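Local coordinates for protein acyl-CoA hydrolase (Bacillus cereus, PDB 1Y7U) that binds coenzyme A and calcium and probably hydrolyses long-chain fatty acyl-CoA thioesters to the free acid and coenzyme A, at residues A50-S53 / A54-S58. Numbering follows the deposited sequence.
Sequences ASIS and ASRHS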
# COMPACT_ATOMS: atom_id res chain seq x y z
N ALA A 50 5.79 -8.98 -16.69
CA ALA A 50 6.09 -8.94 -18.11
C ALA A 50 6.96 -7.74 -18.49
O ALA A 50 7.80 -7.82 -19.38
CB ALA A 50 4.81 -8.89 -18.89
N SER A 51 6.74 -6.61 -17.82
CA SER A 51 7.53 -5.42 -18.08
C SER A 51 8.98 -5.71 -17.69
O SER A 51 9.91 -5.13 -18.25
CB SER A 51 7.01 -4.23 -17.28
OG SER A 51 7.46 -4.26 -15.93
N ILE A 52 9.16 -6.60 -16.72
CA ILE A 52 10.51 -6.95 -16.30
C ILE A 52 11.15 -7.80 -17.39
O ILE A 52 12.31 -7.61 -17.72
CB ILE A 52 10.50 -7.74 -14.96
CG1 ILE A 52 10.02 -6.82 -13.83
CG2 ILE A 52 11.89 -8.27 -14.65
CD1 ILE A 52 9.89 -7.51 -12.50
N SER A 53 10.38 -8.72 -17.96
CA SER A 53 10.89 -9.56 -19.04
C SER A 53 11.28 -8.65 -20.20
O SER A 53 12.32 -8.82 -20.82
CB SER A 53 9.84 -10.56 -19.51
OG SER A 53 9.64 -11.61 -18.57
N ALA A 54 10.42 -7.69 -20.49
CA ALA A 54 10.68 -6.77 -21.58
C ALA A 54 12.02 -6.07 -21.40
O ALA A 54 12.81 -6.00 -22.33
CB ALA A 54 9.56 -5.75 -21.67
N SER A 55 12.30 -5.54 -20.21
CA SER A 55 13.56 -4.84 -20.02
C SER A 55 14.77 -5.77 -19.92
O SER A 55 15.88 -5.38 -20.27
CB SER A 55 13.48 -3.93 -18.80
OG SER A 55 13.04 -4.66 -17.68
N ARG A 56 14.57 -7.00 -19.45
CA ARG A 56 15.69 -7.92 -19.37
C ARG A 56 16.17 -8.25 -20.78
O ARG A 56 17.37 -8.30 -21.06
CB ARG A 56 15.29 -9.21 -18.66
CG ARG A 56 15.60 -9.19 -17.18
CD ARG A 56 15.31 -10.53 -16.53
NE ARG A 56 15.70 -10.49 -15.12
CZ ARG A 56 15.39 -11.42 -14.22
NH1 ARG A 56 14.68 -12.49 -14.57
NH2 ARG A 56 15.81 -11.29 -12.96
N HIS A 57 15.22 -8.46 -21.69
CA HIS A 57 15.52 -8.79 -23.07
C HIS A 57 16.10 -7.60 -23.80
O HIS A 57 17.16 -7.68 -24.41
CB HIS A 57 14.25 -9.27 -23.78
CG HIS A 57 14.44 -9.61 -25.22
ND1 HIS A 57 14.63 -10.90 -25.66
CD2 HIS A 57 14.43 -8.83 -26.33
CE1 HIS A 57 14.72 -10.91 -26.98
NE2 HIS A 57 14.60 -9.66 -27.41
N SER A 58 15.39 -6.48 -23.73
CA SER A 58 15.81 -5.27 -24.42
C SER A 58 16.88 -4.44 -23.74
O SER A 58 17.57 -3.66 -24.39
CB SER A 58 14.60 -4.37 -24.63
OG SER A 58 14.20 -3.86 -23.38
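Ala-50 O receives Ala-54 N at 2.8 Å, the first of five successive i to i+4 backbone hydrogen bonds, four of them between residues 50-53 and 54-58, in the last turns of helix 39-58. Ser-51 O takes Ser-55 N, Ile-52 O takes Arg-56 N at 2.9 Å, and Ser-53 O takes His-57 N at 3.0 Å. The Ser-55 hydroxyl folds back on this ladder: chi1 of 53° sets OG between the backbone N and the carbonyl carbon, 3.0 Å from Ile-52 O and 3.2 Å from Ser-51 O, and its single proton could go to either. One turn on, Ser-58 OG donates to Ala-54 O at 2.8 Å, while Ser-58 N makes the fifth backbone bond to that oxygen from the opposite face of the carbonyl plane. Arg-56 runs extended from CG to NE, with Ile-52 CG2 4.4 Å from NE and oblique to the guanidinium; its NH2 forms a salt bridge with Glu-105 of a second subunit, whose Arg-25 is hydrogen-bonded to Ser-51 OG. Ser-53 OG hydrogen-bonds to Ser-18 O and Ser-86 OG, and His-57 NE2 to Pro-135 O. Ala-50 lies on Val-98 and Val-100 of strand 95-105 and on Val-120 and Phe-122 of strand 112-125; Ala-54 touches Phe-122. Small residues thus seat the helix end in the HotDog fold, whose curved antiparallel sheet wraps round a central helix.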